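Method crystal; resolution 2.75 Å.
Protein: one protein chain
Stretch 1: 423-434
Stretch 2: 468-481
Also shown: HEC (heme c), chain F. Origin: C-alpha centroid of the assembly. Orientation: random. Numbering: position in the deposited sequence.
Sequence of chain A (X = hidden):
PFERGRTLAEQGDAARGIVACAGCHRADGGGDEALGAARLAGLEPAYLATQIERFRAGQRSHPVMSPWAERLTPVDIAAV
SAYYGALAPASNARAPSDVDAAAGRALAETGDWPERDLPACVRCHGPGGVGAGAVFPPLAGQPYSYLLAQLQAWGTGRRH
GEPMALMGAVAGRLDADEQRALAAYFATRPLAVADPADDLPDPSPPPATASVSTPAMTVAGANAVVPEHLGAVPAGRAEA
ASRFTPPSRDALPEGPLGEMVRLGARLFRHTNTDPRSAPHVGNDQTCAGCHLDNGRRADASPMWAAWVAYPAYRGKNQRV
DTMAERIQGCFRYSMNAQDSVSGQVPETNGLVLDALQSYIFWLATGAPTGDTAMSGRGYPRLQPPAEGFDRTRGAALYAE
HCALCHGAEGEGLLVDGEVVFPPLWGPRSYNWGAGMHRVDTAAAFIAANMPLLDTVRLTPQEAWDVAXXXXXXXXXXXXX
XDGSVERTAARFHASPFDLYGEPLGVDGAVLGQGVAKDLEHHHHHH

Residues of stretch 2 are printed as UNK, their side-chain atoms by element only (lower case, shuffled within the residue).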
# COMPACT_ATOMS: atom_id res chain seq x y z
N PRO A 423 -19.00 22.21 9.36
CA PRO A 423 -20.10 22.65 8.49
C PRO A 423 -20.68 21.49 7.68
O PRO A 423 -19.94 20.74 7.06
CB PRO A 423 -19.43 23.65 7.54
CG PRO A 423 -18.16 23.99 8.15
CD PRO A 423 -17.73 22.87 9.03
N LEU A 424 -22.00 21.41 7.64
CA LEU A 424 -22.68 20.33 6.96
C LEU A 424 -23.29 20.72 5.63
O LEU A 424 -23.75 19.84 4.89
CB LEU A 424 -23.76 19.76 7.86
CG LEU A 424 -23.30 19.29 9.23
CD1 LEU A 424 -24.50 18.62 9.94
CD2 LEU A 424 -22.10 18.33 9.14
N TRP A 425 -23.36 22.01 5.34
CA TRP A 425 -23.70 22.47 4.00
C TRP A 425 -23.18 23.90 3.86
O TRP A 425 -22.55 24.45 4.77
CB TRP A 425 -25.19 22.35 3.71
CG TRP A 425 -26.13 23.18 4.57
CD1 TRP A 425 -26.48 24.48 4.38
CD2 TRP A 425 -26.88 22.74 5.73
NE1 TRP A 425 -27.37 24.88 5.34
CE2 TRP A 425 -27.63 23.84 6.18
CE3 TRP A 425 -26.96 21.53 6.43
CZ2 TRP A 425 -28.45 23.79 7.31
CZ3 TRP A 425 -27.77 21.48 7.55
CH2 TRP A 425 -28.51 22.60 7.97
N GLY A 426 -23.41 24.48 2.70
CA GLY A 426 -22.84 25.77 2.41
C GLY A 426 -21.45 25.68 1.87
O GLY A 426 -20.89 24.60 1.69
N PRO A 427 -20.84 26.84 1.61
CA PRO A 427 -19.57 26.87 0.86
C PRO A 427 -18.36 26.31 1.59
O PRO A 427 -17.32 26.14 0.95
CB PRO A 427 -19.38 28.37 0.57
CG PRO A 427 -20.20 29.06 1.62
CD PRO A 427 -21.38 28.18 1.84
N ARG A 428 -18.44 26.05 2.89
CA ARG A 428 -17.31 25.47 3.61
C ARG A 428 -17.52 24.00 3.99
O ARG A 428 -16.78 23.46 4.82
CB ARG A 428 -17.01 26.30 4.86
CG ARG A 428 -17.03 27.76 4.60
CD ARG A 428 -15.98 28.19 3.66
NE ARG A 428 -14.66 27.93 4.15
CZ ARG A 428 -13.61 27.79 3.35
NH1 ARG A 428 -13.79 27.88 2.04
NH2 ARG A 428 -12.41 27.54 3.86
N SER A 429 -18.50 23.34 3.38
CA SER A 429 -18.75 21.93 3.62
C SER A 429 -18.16 21.09 2.49
O SER A 429 -17.54 21.59 1.56
CB SER A 429 -20.26 21.73 3.74
OG SER A 429 -20.57 20.40 4.05
N TYR A 430 -18.34 19.78 2.57
CA TYR A 430 -17.94 18.90 1.49
C TYR A 430 -18.74 19.23 0.24
O TYR A 430 -19.87 19.73 0.31
CB TYR A 430 -18.15 17.44 1.87
CG TYR A 430 -19.52 17.11 2.46
CD1 TYR A 430 -20.61 16.80 1.62
CD2 TYR A 430 -19.73 17.10 3.82
CE1 TYR A 430 -21.85 16.48 2.12
CE2 TYR A 430 -21.00 16.76 4.37
CZ TYR A 430 -22.04 16.46 3.50
OH TYR A 430 -23.27 16.13 3.99
N ASN A 431 -18.16 18.91 -0.94
CA ASN A 431 -18.79 19.34 -2.18
C ASN A 431 -19.73 18.26 -2.71
O ASN A 431 -19.91 17.20 -2.10
CB ASN A 431 -17.73 19.83 -3.21
CG ASN A 431 -16.89 18.70 -3.89
OD1 ASN A 431 -17.35 17.57 -4.15
ND2 ASN A 431 -15.66 19.08 -4.27
N TRP A 432 -20.36 18.55 -3.86
CA TRP A 432 -21.46 17.73 -4.37
C TRP A 432 -20.99 16.40 -4.93
O TRP A 432 -21.83 15.56 -5.28
CB TRP A 432 -22.22 18.49 -5.46
CG TRP A 432 -23.35 19.37 -4.99
CD1 TRP A 432 -23.38 20.74 -4.98
CD2 TRP A 432 -24.61 18.94 -4.48
NE1 TRP A 432 -24.59 21.19 -4.51
CE2 TRP A 432 -25.36 20.10 -4.19
CE3 TRP A 432 -25.17 17.70 -4.24
CZ2 TRP A 432 -26.64 20.04 -3.66
CZ3 TRP A 432 -26.44 17.64 -3.72
CH2 TRP A 432 -27.16 18.80 -3.44
N GLY A 433 -19.68 16.19 -5.02
CA GLY A 433 -19.17 14.92 -5.47
C GLY A 433 -18.81 14.00 -4.33
O GLY A 433 -18.54 12.82 -4.56
N ALA A 434 -18.82 14.51 -3.10
CA ALA A 434 -18.41 13.70 -1.95
C ALA A 434 -19.48 12.68 -1.59
O ALA A 434 -20.68 12.95 -1.69
CB ALA A 434 -18.12 14.57 -0.72
N UNK A 468 -31.63 13.39 4.51
CA UNK A 468 -32.25 14.07 3.38
C UNK A 468 -32.39 15.57 3.61
O UNK A 468 -32.23 16.36 2.67
c UNK A 468 -33.58 13.42 3.05
N UNK A 469 -32.66 16.02 4.85
CA UNK A 469 -32.69 17.46 5.09
C UNK A 469 -31.32 18.09 4.85
O UNK A 469 -31.21 19.07 4.11
c UNK A 469 -31.92 20.91 8.33
c UNK A 469 -32.71 21.89 7.80
c UNK A 469 -33.17 17.76 6.51
c UNK A 469 -33.77 20.22 6.46
c UNK A 469 -32.07 19.56 7.91
c UNK A 469 -33.63 21.57 6.88
o UNK A 469 -32.56 23.19 8.21
c UNK A 469 -32.99 19.21 6.97
N UNK A 470 -30.28 17.54 5.45
CA UNK A 470 -28.92 18.08 5.32
C UNK A 470 -28.50 18.15 3.86
O UNK A 470 -28.00 19.17 3.38
c UNK A 470 -27.95 17.56 7.57
c UNK A 470 -26.51 17.29 5.55
c UNK A 470 -27.31 16.45 8.47
c UNK A 470 -27.94 17.20 6.11
N UNK A 471 -28.64 17.04 3.15
CA UNK A 471 -28.08 16.95 1.82
C UNK A 471 -29.01 17.51 0.75
O UNK A 471 -28.82 17.23 -0.43
n UNK A 471 -26.29 13.85 2.65
c UNK A 471 -27.70 15.50 1.54
c UNK A 471 -26.40 15.12 2.22
o UNK A 471 -25.48 15.96 2.36
N UNK A 472 -30.00 18.30 1.14
CA UNK A 472 -30.82 18.99 0.17
C UNK A 472 -30.51 20.48 0.15
O UNK A 472 -31.26 21.26 -0.42
c UNK A 472 -32.29 18.73 0.47
N UNK A 473 -29.37 20.85 0.70
CA UNK A 473 -28.89 22.22 0.72
C UNK A 473 -27.79 22.40 -0.33
O UNK A 473 -27.14 21.44 -0.75
n UNK A 473 -29.80 21.55 3.86
c UNK A 473 -30.65 21.94 4.79
c UNK A 473 -29.89 23.73 3.78
c UNK A 473 -28.30 22.57 2.09
c UNK A 473 -29.31 22.66 3.20
n UNK A 473 -30.73 23.26 4.76
N UNK A 474 -27.57 23.64 -0.75
CA UNK A 474 -26.45 23.81 -1.66
C UNK A 474 -25.14 23.68 -0.91
O UNK A 474 -25.06 23.91 0.30
c UNK A 474 -26.99 24.34 -4.77
c UNK A 474 -26.48 25.17 -2.38
o UNK A 474 -25.81 23.93 -4.84
c UNK A 474 -27.43 25.22 -3.57
o UNK A 474 -27.86 24.04 -5.62
N UNK A 475 -24.11 23.34 -1.66
CA UNK A 475 -22.73 23.17 -1.20
C UNK A 475 -21.88 23.33 -2.44
O UNK A 475 -22.45 23.41 -3.54
n UNK A 475 -24.53 18.96 2.15
n UNK A 475 -22.37 19.69 1.82
c UNK A 475 -22.65 19.26 -0.98
c UNK A 475 -22.51 21.79 -0.58
c UNK A 475 -22.80 20.65 -1.58
n UNK A 475 -23.68 19.02 0.03
c UNK A 475 -23.53 19.23 1.33
N UNK A 476 -20.55 23.31 -2.35
CA UNK A 476 -19.73 23.57 -3.54
C UNK A 476 -20.00 22.60 -4.67
O UNK A 476 -20.34 21.43 -4.47
c UNK A 476 -18.41 23.82 -1.56
c UNK A 476 -18.31 23.44 -3.02
c UNK A 476 -19.73 23.21 -1.14
N UNK A 477 -19.88 23.13 -5.88
CA UNK A 477 -20.20 22.37 -7.08
C UNK A 477 -19.38 21.08 -7.20
O UNK A 477 -18.25 20.95 -6.70
n UNK A 477 -22.45 23.39 -10.07
o UNK A 477 -22.13 21.19 -9.67
c UNK A 477 -19.94 23.26 -8.29
c UNK A 477 -21.69 22.33 -9.79
c UNK A 477 -20.25 22.62 -9.61
N UNK A 478 -19.95 20.13 -7.93
CA UNK A 478 -19.23 18.92 -8.29
C UNK A 478 -18.00 19.27 -9.11
O UNK A 478 -18.10 20.06 -10.06
o UNK A 478 -20.44 15.65 -9.14
c UNK A 478 -20.15 18.00 -9.07
o UNK A 478 -18.39 16.47 -9.30
c UNK A 478 -19.62 16.60 -9.17
N UNK A 479 -16.81 18.76 -8.75
CA UNK A 479 -15.62 18.99 -9.60
C UNK A 479 -15.74 18.46 -11.01
O UNK A 479 -15.02 18.95 -11.89
c UNK A 479 -14.96 18.31 -7.42
c UNK A 479 -16.45 18.14 -7.47
c UNK A 479 -14.51 18.27 -8.84
N UNK A 480 -16.64 17.50 -11.26
CA UNK A 480 -16.95 16.95 -12.57
C UNK A 480 -18.00 17.77 -13.31
O UNK A 480 -18.46 17.35 -14.39
n UNK A 480 -18.10 13.54 -10.16
c UNK A 480 -16.45 14.61 -11.68
c UNK A 480 -18.78 12.56 -9.58
n UNK A 480 -19.73 12.86 -8.71
n UNK A 480 -18.54 11.29 -9.88
c UNK A 480 -17.45 15.51 -12.41
c UNK A 480 -17.06 13.33 -11.16
N UNK A 481 -18.43 18.88 -12.73
CA UNK A 481 -19.42 19.73 -13.38
C UNK A 481 -19.00 20.04 -14.81
O UNK A 481 -17.86 20.41 -15.08
c UNK A 481 -20.54 23.23 -13.38
c UNK A 481 -19.60 21.04 -12.58
c UNK A 481 -21.60 24.02 -13.77
c UNK A 481 -22.89 23.50 -13.81
c UNK A 481 -22.05 21.41 -13.07
c UNK A 481 -23.12 22.20 -13.49
c UNK A 481 -20.75 21.91 -13.04
FE HEC F . -22.28 15.80 14.27
CHA HEC F . -19.31 15.21 12.53
CHB HEC F . -24.16 15.05 11.42
CHC HEC F . -25.17 16.00 16.16
CHD HEC F . -20.44 17.17 16.95
NA HEC F . -21.82 15.24 12.31
C1A HEC F . -20.58 15.08 11.81
C2A HEC F . -20.62 14.71 10.37
C3A HEC F . -22.04 14.64 10.05
C4A HEC F . -22.69 15.01 11.33
CMA HEC F . -22.63 14.29 8.72
CAA HEC F . -19.51 14.41 9.41
CBA HEC F . -19.66 15.36 8.22
CGA HEC F . -18.54 16.36 8.08
O1A HEC F . -17.60 16.31 8.90
O2A HEC F . -18.62 17.18 7.15
NB HEC F . -24.29 15.56 13.86
C1B HEC F . -24.85 15.27 12.69
C2B HEC F . -26.33 15.17 12.76
C3B HEC F . -26.62 15.44 14.16
C4B HEC F . -25.28 15.65 14.75
CMB HEC F . -27.27 14.88 11.65
CAB HEC F . -27.96 15.46 14.86
CBB HEC F . -28.56 14.08 14.70
NC HEC F . -22.73 16.47 16.20
C1C HEC F . -23.93 16.47 16.76
C2C HEC F . -23.94 17.05 18.11
C3C HEC F . -22.56 17.41 18.36
C4C HEC F . -21.90 17.02 17.09
CMC HEC F . -25.14 17.24 18.99
CAC HEC F . -21.90 18.08 19.54
CBC HEC F . -22.13 17.48 20.89
ND HEC F . -20.25 16.11 14.67
C1D HEC F . -19.72 16.64 15.78
C2D HEC F . -18.24 16.66 15.72
C3D HEC F . -17.91 16.07 14.43
C4D HEC F . -19.23 15.76 13.87
CMD HEC F . -17.26 17.15 16.73
CAD HEC F . -16.55 15.87 13.87
CBD HEC F . -15.96 14.66 14.58
CGD HEC F . -14.48 14.84 14.91
O1D HEC F . -13.87 15.89 14.66
O2D HEC F . -13.90 13.91 15.47

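Position 468 carries one carbon, out of reach of the other stretch: Ala 468, a small residue in a buried helical turn. At 469 one carbon leads to a six-carbon ring bearing an oxygen, which is Tyr 469. Its CA-to-CB bond points sideways, yet the ring comes near Trp 425, with CE2 of Tyr 469 3.8 Å from CH2 of the indole. Position 470 has four carbons, forked at the first with one arm two carbons long, the mark of Ile 470. It fills an apolar space beside Leu 424 (CD1 of each, 3.8 Å apart) and meets the edge of the Trp 425 ring, while its CD1 lies 3.5 Å from CMB of the heme.

Position 471 holds two carbons, the second carrying one oxygen and one nitrogen, hence Asn 471. It is the first residue to leave helical geometry, and its amide oxygen suits the phenol of Tyr 430, whose OH donates to OD1 of Asn 471 at 2.8 Å. The single carbon at 472 points away from stretch 1 in a buried spot, where a methyl is enough: Ala 472. At 473 a carbon bears a five-membered ring of three carbons and two nitrogens: His 473. This flat ring stacks face-to-face on the five-membered ring of Trp 425, centroids 3.6 Å apart and planes at 14°, and its ND1 donates to Ile 470 O at 3.0 Å, helping to hold the ring in place.

At 474 three carbons, the third carrying two oxygens, give Glu 474. Its CB points away, but the carboxylate comes back to accept from the indole: Trp 432 NE1 to Glu 474 OE1 is 3.0 Å. The backbone bonds too, Gly 426 N to Glu 474 O at 3.0 Å.

Position 475 extends through three carbons and a nitrogen to a carbon with two more nitrogens, so it is Arg 475. Its guanidinium lies flat on Tyr 430, centres 4.0 Å apart, leaving its edge free for hydrogen bonds: NH2 to Leu 424 O at 3.0 Å, and NH1 to Ser 429 OG at 3.0 Å and Tyr 430 O at 2.9 Å. Farther back, CG sits 3.4 Å from the centroid of the Trp 432 five-membered ring, over its face.

At 476 three carbons close onto the backbone nitrogen: Pro 476. Its ring packs CD 3.4 Å from Gly 426 O, while its O accepts from Trp 432 N at 2.9 Å. Position 477, three carbons ending in one oxygen and one nitrogen, stays 4.9 Å from stretch 1: Gln 477, whose OE1 accepts from the next backbone N. At 478 two carbons, the second carrying two oxygens, identify Asp 478, OD2 4.0 Å from Gly 433 CA. At 479 three carbons again close onto the backbone nitrogen: Pro 479, CG 3.3 Å from Asn 431 ND2. The long chain at 480, ending in a carbon with two nitrogens, is Arg 480; its NH2 lies 3.9 Å from Gly 433 CA and salt-bridges Asp 478 OD2 (2.9 Å), whose OD1 accepts from Arg 480 N (2.8 Å) within a type I turn. Six ring carbons on one carbon at 481 give Phe 481, beyond contact.

The contact, burying 1023 Å², works through Arg 475 gathering stretch 1 acceptors, flanked by packed tryptophans and two backbone bonds.

Stretch 2, residues 468-481: AYINAHERPQDPRF
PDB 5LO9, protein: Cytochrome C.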